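Local coordinates for protein glutamine amido transferase (Methylobacillus flagellatus, PDB 3M3P) that belongs to the glutamine amidotransferase family and is built round a mixed beta sheet flanked by helices, at residues L136-Y141 against A160-V165; C175-Q180 against H231-W236; S191-E194 against G198-A201. All coordinates share one frame; numbering follows the deposited sequence. Where two conformers were deposited one is given.

Contact 1 of 3, residues L136-Y141 against A160-V165; sequences LFEWHY and ANQAYV
The carboxylate of E138 and the amide of Q162 approach from opposite directions, their planes 57° apart, with L136 pressed against the same amide. E138 OE2 comes close to both polar atoms of the amide, 2.6 Å from Q162 OE1 and 3.0 Å from Q162 NE2. Two oxygens this near suggest that the acid group of E138 probably holds a proton. Both side chains are bent at their second torsion (chi2 -71° in E138, -75° in Q162), which brings each polar end into the interval between the backbones. These are 9.1 Å apart even at their closest pair, L136 CA and Q162 CA, so long side chains are needed to bridge them. Q162 NE2 has clear hydrogen bonds outside the two segments, to S156 OG and E110 OE1, which help to set the rotation of the amide. A neutral amide suits such a buried, polar spot.

The tight apolar part belongs to L136, whose CD1 rests 3.6 Å from Q162 CD and 3.8 Å from Q162 CG. The same methyl lies 3.5 Å from Q162 OE1, giving the amide an apolar wall but no polar partner. Toward H140 the packing is looser, although the touching residues are all buried: H140 sets out toward the other segment, but its NE2 remains 4.7 Å from Q162 NE2 and bonds to E110.

Strands 134-140 and 161-166 are not neighbours in the sheet; strands 113-118 and 150-156 run between them, and the contact passes over these. L136 and E138 lie on V114, and Q162 lies on L154. On its other side, strand 134-140 pairs with strand 103-111, where W139 and H140 face E110 in a classic beta bulge.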
# COMPACT_ATOMS: atom_id res chain seq x y z
N LEU A 136 -2.01 -8.84 -9.49
CA LEU A 136 -2.23 -7.70 -8.59
C LEU A 136 -3.70 -7.30 -8.56
O LEU A 136 -4.39 -7.40 -9.59
CB LEU A 136 -1.42 -6.49 -9.00
CG LEU A 136 0.08 -6.73 -9.39
CD1 LEU A 136 0.80 -5.41 -9.64
CD2 LEU A 136 0.77 -7.50 -8.29
N PHE A 137 -4.18 -6.84 -7.43
CA PHE A 137 -5.47 -6.17 -7.33
C PHE A 137 -5.26 -4.67 -7.41
O PHE A 137 -4.52 -4.09 -6.63
CB PHE A 137 -6.24 -6.49 -6.04
CG PHE A 137 -7.66 -5.96 -6.10
CD1 PHE A 137 -8.59 -6.61 -6.85
CD2 PHE A 137 -7.98 -4.74 -5.52
CE1 PHE A 137 -9.90 -6.12 -6.91
CE2 PHE A 137 -9.26 -4.23 -5.61
CZ PHE A 137 -10.22 -4.90 -6.31
N GLU A 138 -5.95 -4.05 -8.36
CA GLU A 138 -5.80 -2.63 -8.66
C GLU A 138 -7.11 -1.88 -8.59
O GLU A 138 -8.14 -2.42 -9.01
CB GLU A 138 -5.28 -2.48 -10.09
CG GLU A 138 -3.86 -3.09 -10.36
CD GLU A 138 -2.71 -2.36 -9.75
OE1 GLU A 138 -2.87 -1.31 -9.10
OE2 GLU A 138 -1.60 -2.96 -9.95
N TRP A 139 -7.05 -0.62 -8.19
CA TRP A 139 -8.20 0.29 -8.35
C TRP A 139 -7.66 1.71 -8.26
O TRP A 139 -7.69 2.35 -7.23
CB TRP A 139 -9.32 -0.02 -7.37
CG TRP A 139 -10.63 0.64 -7.70
CD1 TRP A 139 -10.84 1.90 -8.23
CD2 TRP A 139 -11.92 0.09 -7.47
NE1 TRP A 139 -12.18 2.13 -8.36
CE2 TRP A 139 -12.87 1.03 -7.91
CE3 TRP A 139 -12.36 -1.13 -6.95
CZ2 TRP A 139 -14.25 0.82 -7.78
CZ3 TRP A 139 -13.74 -1.35 -6.84
CH2 TRP A 139 -14.66 -0.38 -7.25
N HIS A 140 -7.07 2.17 -9.37
CA HIS A 140 -6.36 3.46 -9.37
C HIS A 140 -6.38 4.13 -10.71
O HIS A 140 -6.45 3.48 -11.75
CB HIS A 140 -4.90 3.31 -8.90
CG HIS A 140 -4.01 2.68 -9.91
ND1 HIS A 140 -3.12 3.40 -10.70
CD2 HIS A 140 -3.88 1.37 -10.26
CE1 HIS A 140 -2.53 2.55 -11.52
NE2 HIS A 140 -2.96 1.32 -11.26
N TYR A 141 -6.31 5.46 -10.64
CA TYR A 141 -6.27 6.34 -11.80
C TYR A 141 -4.98 7.10 -11.96
O TYR A 141 -4.78 7.75 -12.99
CB TYR A 141 -7.44 7.31 -11.69
CG TYR A 141 -8.80 6.68 -11.74
CD1 TYR A 141 -9.45 6.46 -12.94
CD2 TYR A 141 -9.47 6.32 -10.59
CE1 TYR A 141 -10.71 5.86 -12.99
CE2 TYR A 141 -10.75 5.76 -10.65
CZ TYR A 141 -11.34 5.53 -11.86
OH TYR A 141 -12.59 4.99 -11.86
N ALA A 160 3.80 1.00 -15.25
CA ALA A 160 5.14 0.49 -15.05
C ALA A 160 5.52 0.51 -13.57
O ALA A 160 6.26 -0.36 -13.11
CB ALA A 160 6.11 1.30 -15.86
N ASN A 161 5.08 1.50 -12.82
CA ASN A 161 5.53 1.74 -11.45
C ASN A 161 4.61 1.09 -10.43
O ASN A 161 3.84 1.76 -9.72
CB ASN A 161 5.73 3.26 -11.26
CG ASN A 161 6.90 3.74 -12.01
OD1 ASN A 161 7.75 2.91 -12.44
ND2 ASN A 161 7.00 5.04 -12.13
N GLN A 162 4.63 -0.23 -10.36
CA GLN A 162 3.84 -0.94 -9.39
C GLN A 162 4.41 -0.98 -7.98
O GLN A 162 3.64 -1.00 -7.00
CB GLN A 162 3.46 -2.36 -9.82
CG GLN A 162 2.62 -2.42 -11.06
CD GLN A 162 1.19 -2.01 -10.81
OE1 GLN A 162 0.74 -1.93 -9.68
NE2 GLN A 162 0.47 -1.85 -11.88
N ALA A 163 5.72 -1.05 -7.80
CA ALA A 163 6.32 -1.12 -6.44
C ALA A 163 7.75 -0.67 -6.53
O ALA A 163 8.45 -0.80 -7.58
CB ALA A 163 6.18 -2.51 -5.83
N TYR A 164 8.25 -0.16 -5.44
CA TYR A 164 9.65 0.21 -5.28
C TYR A 164 10.02 -0.06 -3.82
O TYR A 164 9.15 -0.06 -2.94
CB TYR A 164 9.90 1.70 -5.63
CG TYR A 164 9.08 2.64 -4.80
CD1 TYR A 164 9.47 3.03 -3.49
CD2 TYR A 164 7.83 3.05 -5.25
CE1 TYR A 164 8.62 3.78 -2.71
CE2 TYR A 164 6.99 3.83 -4.46
CZ TYR A 164 7.39 4.18 -3.21
OH TYR A 164 6.56 4.91 -2.37
N VAL A 165 11.32 -0.19 -3.56
CA VAL A 165 11.87 -0.28 -2.21
C VAL A 165 12.92 0.78 -2.00
O VAL A 165 13.68 1.10 -2.92
CB VAL A 165 12.42 -1.71 -1.83
CG1 VAL A 165 11.27 -2.74 -1.61
CG2 VAL A 165 13.48 -2.21 -2.86

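Contact 2 of 3, residues C175-Q180 against H231-W236; sequences CHIEMQ and HVYARW
I177 and Y233 carry most of this contact, and V232 completes it. The CD1 methyl of I177 fits between two helix residues, 3.7 Å from V232 CG1 and 3.6 Å from Y233 CE1. It gets there because CG1 sits between the backbone N and the carbonyl carbon (chi1 64°) while the chain beyond is extended. V232 suits the helix side: its short branched chain supplies a methyl without spanning the interface. Y233 is longer and comes from the opposite direction; I177 CD1 meets its ring obliquely, and Y233 OH lies 3.6 Å from I177 CG1. The same oxygen reaches E178 CB at 3.5 Å, but its hydrogen-bonding partner is H88 NE2, outside both segments. Tyrosine thus offers an apolar ring to the isoleucine and a satisfied hydroxyl at its end.

E178 meets Y233 OH through CA and CB only. Its carboxylate leads away to H176, whose ND1 donates to E178 OE2 on the syn side, at 2.7 Å and 159°, nearly in the imidazole plane. H176 also touches C89, which falls in a nucleophile-elbow-like pattern; a cysteine, histidine and glutamate so placed are consistent with the triad of glutamine amidotransferases of this family. The chemistry is therefore divided: apolar packing joins the loop to residues 231-236, while the polar bond that orients the histidine points away from those residues.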
# COMPACT_ATOMS: atom_id res chain seq x y z
N CYS A 175 -0.64 -1.21 -6.26
CA CYS A 175 -1.66 -2.20 -6.08
C CYS A 175 -2.01 -2.35 -4.59
O CYS A 175 -1.36 -1.74 -3.72
CB CYS A 175 -1.17 -3.53 -6.63
SG CYS A 175 0.33 -4.17 -5.90
N HIS A 176 -3.04 -3.14 -4.29
CA HIS A 176 -3.52 -3.42 -2.96
C HIS A 176 -3.10 -4.83 -2.59
O HIS A 176 -3.78 -5.80 -2.95
CB HIS A 176 -5.04 -3.34 -2.91
CG HIS A 176 -5.61 -1.97 -3.05
ND1 HIS A 176 -5.79 -1.15 -1.95
CD2 HIS A 176 -6.10 -1.30 -4.13
CE1 HIS A 176 -6.35 -0.01 -2.36
NE2 HIS A 176 -6.52 -0.07 -3.67
N ILE A 177 -2.03 -4.94 -1.83
CA ILE A 177 -1.62 -6.26 -1.36
C ILE A 177 -2.35 -6.66 -0.08
O ILE A 177 -2.21 -7.81 0.38
CB ILE A 177 -0.10 -6.41 -1.14
CG1 ILE A 177 0.47 -5.52 -0.05
CG2 ILE A 177 0.66 -6.19 -2.52
CD1 ILE A 177 1.91 -5.95 0.37
N GLU A 178 -3.19 -5.75 0.44
CA GLU A 178 -3.94 -5.99 1.70
C GLU A 178 -5.32 -6.64 1.53
O GLU A 178 -6.02 -6.93 2.51
CB GLU A 178 -4.13 -4.70 2.47
CG GLU A 178 -5.19 -3.79 2.01
CD GLU A 178 -4.87 -2.98 0.80
OE1 GLU A 178 -3.86 -3.16 0.05
OE2 GLU A 178 -5.70 -2.03 0.59
N MSE A 179 -5.70 -6.96 0.32
CA MSE A 179 -7.07 -7.36 0.08
C MSE A 179 -7.46 -8.67 0.72
O MSE A 179 -6.72 -9.65 0.77
CB MSE A 179 -7.40 -7.49 -1.42
CG MSE A 179 -7.16 -6.20 -2.25
SE MSE A 179 -7.98 -4.59 -1.46
CE MSE A 179 -9.87 -4.98 -1.71
N GLN A 180 -8.71 -8.65 1.18
CA GLN A 180 -9.45 -9.86 1.57
C GLN A 180 -10.70 -9.91 0.71
O GLN A 180 -11.15 -8.87 0.20
CB GLN A 180 -9.78 -9.81 3.09
CG GLN A 180 -8.52 -9.75 3.94
CD GLN A 180 -8.67 -9.87 5.43
OE1 GLN A 180 -9.63 -9.38 5.96
NE2 GLN A 180 -7.71 -10.56 6.09
N HIS A 231 4.55 -12.79 2.49
CA HIS A 231 5.99 -12.73 2.30
C HIS A 231 6.49 -11.27 2.41
O HIS A 231 7.47 -10.98 3.08
CB HIS A 231 6.35 -13.29 0.91
CG HIS A 231 7.81 -13.35 0.65
ND1 HIS A 231 8.57 -12.28 0.23
CD2 HIS A 231 8.66 -14.40 0.78
CE1 HIS A 231 9.83 -12.66 0.15
NE2 HIS A 231 9.90 -13.95 0.44
N VAL A 232 5.81 -10.35 1.73
CA VAL A 232 6.18 -8.92 1.80
C VAL A 232 6.11 -8.45 3.25
O VAL A 232 7.01 -7.81 3.73
CB VAL A 232 5.25 -8.07 0.93
CG1 VAL A 232 5.52 -6.59 1.12
CG2 VAL A 232 5.37 -8.47 -0.57
N TYR A 233 5.01 -8.73 3.94
CA TYR A 233 4.81 -8.20 5.29
C TYR A 233 5.83 -8.78 6.25
O TYR A 233 6.38 -8.08 7.10
CB TYR A 233 3.39 -8.47 5.77
CG TYR A 233 2.29 -7.72 5.03
CD1 TYR A 233 2.49 -6.45 4.51
CD2 TYR A 233 1.04 -8.27 4.94
CE1 TYR A 233 1.43 -5.76 3.91
CE2 TYR A 233 -0.02 -7.59 4.31
CZ TYR A 233 0.19 -6.34 3.86
OH TYR A 233 -0.84 -5.61 3.25
N ALA A 234 6.13 -10.07 6.10
CA ALA A 234 7.17 -10.70 6.92
C ALA A 234 8.52 -10.05 6.72
O ALA A 234 9.27 -9.85 7.68
CB ALA A 234 7.21 -12.22 6.64
N ARG A 235 8.87 -9.71 5.49
CA ARG A 235 10.13 -9.00 5.26
C ARG A 235 10.07 -7.62 5.87
O ARG A 235 11.00 -7.17 6.53
CB ARG A 235 10.42 -8.91 3.78
CG ARG A 235 11.68 -8.17 3.39
CD ARG A 235 12.94 -8.70 4.09
NE ARG A 235 14.07 -7.84 3.70
CZ ARG A 235 14.33 -6.71 4.31
NH1 ARG A 235 13.60 -6.34 5.35
NH2 ARG A 235 15.31 -5.95 3.90
N TRP A 236 8.97 -6.91 5.66
CA TRP A 236 8.86 -5.54 6.13
C TRP A 236 8.99 -5.39 7.65
O TRP A 236 9.68 -4.50 8.14
CB TRP A 236 7.53 -4.94 5.65
CG TRP A 236 7.44 -3.50 6.02
CD1 TRP A 236 8.06 -2.48 5.38
CD2 TRP A 236 6.71 -2.92 7.08
NE1 TRP A 236 7.78 -1.28 5.99
CE2 TRP A 236 6.94 -1.52 7.04
CE3 TRP A 236 5.90 -3.44 8.09
CZ2 TRP A 236 6.40 -0.65 7.99
CZ3 TRP A 236 5.33 -2.56 8.99
CH2 TRP A 236 5.58 -1.21 8.95

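Contact 3 of 3, residues S191-E194 against G198-A201; sequences SPEE and GAEA
The carboxylate of E193 accepts the backbone N-H of A199 through the anti lone pair of OE2, the one turned away from OE1. This bond from A199 N to E193 OE2 is short and fairly straight, 2.8 Å and 161°. The methyl of A199 lies beside the same oxygen. A second pair of carboxylates, those of E194 and E200, lies nearly parallel, their planes 10° apart, but the charged ends keep a distance: E194 OE2 and E200 OE1 are 5.2 Å apart. What touches is E200 OE1 against E194 CG, at 4.0 Å. Two like charges so near would probably be poorly tolerated in a core, but are reasonable beside solvent. E194 is also well engaged elsewhere: S191 OG donates to its OE2 on the anti side, and Y141 OH and W139 NE1 bond to its OE1.

E193 grips the other segment twice, since its carbonyl oxygen accepts a bond from E200 N as well, at 2.9 Å from E193 O. Its bent side chain (chi2 -47°) curls round to A199 while the carbonyl serves E200. G198, lacking a side chain, lets the backbones close in until its CA is 3.9 Å from E193 CA. The small methyl of A201 then packs against E194 O, with CB at 3.6 Å.

The contact closes a surface turn in the loop between helices 181-190 and 211-215. The 3-10 segment 192-194 follows the first of these helices after S191, and E194 fastens it to W139 and Y141, on and next to strand 134-140.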
# COMPACT_ATOMS: atom_id res chain seq x y z
N SER A 191 -19.05 1.23 -5.21
CA SER A 191 -18.82 1.99 -6.44
C SER A 191 -18.92 1.15 -7.70
O SER A 191 -17.97 1.05 -8.46
CB SER A 191 -17.51 2.76 -6.36
OG SER A 191 -17.50 3.79 -7.35
N PRO A 192 -20.10 0.64 -7.99
CA PRO A 192 -20.32 -0.17 -9.18
C PRO A 192 -20.21 0.57 -10.49
O PRO A 192 -19.90 0.00 -11.54
CB PRO A 192 -21.77 -0.70 -8.97
CG PRO A 192 -22.36 0.38 -8.13
CD PRO A 192 -21.32 0.75 -7.17
N GLU A 193 -20.42 1.88 -10.44
CA GLU A 193 -20.43 2.67 -11.66
C GLU A 193 -19.06 2.94 -12.27
O GLU A 193 -18.97 3.36 -13.43
CB GLU A 193 -21.21 4.01 -11.48
CG GLU A 193 -22.65 3.82 -10.93
CD GLU A 193 -23.49 2.69 -11.61
OE1 GLU A 193 -24.36 2.16 -10.86
OE2 GLU A 193 -23.34 2.26 -12.81
N GLU A 194 -18.01 2.70 -11.51
CA GLU A 194 -16.63 2.79 -11.99
C GLU A 194 -16.19 1.53 -12.75
O GLU A 194 -15.20 1.54 -13.44
CB GLU A 194 -15.66 3.03 -10.83
CG GLU A 194 -15.72 4.39 -10.22
CD GLU A 194 -14.67 4.53 -9.12
OE1 GLU A 194 -13.46 4.51 -9.46
OE2 GLU A 194 -15.04 4.63 -7.92
N GLY A 198 -20.42 0.13 -16.16
CA GLY A 198 -20.97 1.08 -15.22
C GLY A 198 -21.22 2.43 -15.81
O GLY A 198 -20.68 2.76 -16.89
N ALA A 199 -22.01 3.24 -15.11
CA ALA A 199 -22.45 4.52 -15.64
C ALA A 199 -21.35 5.52 -15.82
O ALA A 199 -21.46 6.32 -16.83
CB ALA A 199 -23.60 5.11 -14.77
N GLU A 200 -20.31 5.47 -14.99
CA GLU A 200 -19.18 6.46 -15.00
C GLU A 200 -17.98 5.93 -15.82
O GLU A 200 -17.05 6.68 -16.14
CB GLU A 200 -18.67 6.81 -13.61
CG GLU A 200 -19.65 7.45 -12.66
CD GLU A 200 -19.12 7.71 -11.24
OE1 GLU A 200 -17.90 7.66 -10.95
OE2 GLU A 200 -20.00 8.00 -10.38
N ALA A 201 -17.92 4.64 -16.09
CA ALA A 201 -16.74 4.06 -16.73
C ALA A 201 -16.64 4.41 -18.20
O ALA A 201 -17.61 4.35 -18.93
CB ALA A 201 -16.75 2.54 -16.56

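How the contacts relate
Contacts 1 and 2 are buried near the middle of the chain, while contact 3 is a surface turn about 21 Å from contact 1 and 27 Å from contact 2, centre to centre. The first two depend mainly on side chains, polar ends meeting in one and methyls and a ring in the other; the third rests mainly on backbone N-H groups held by a single glutamate. Residues 136-141 link all three. The backbone of F137 probably bonds to that of H176, joining contact 1 to contact 2, whereas W139 and Y141 tie contact 1 to contact 3. Contacts 2 and 3 do not touch.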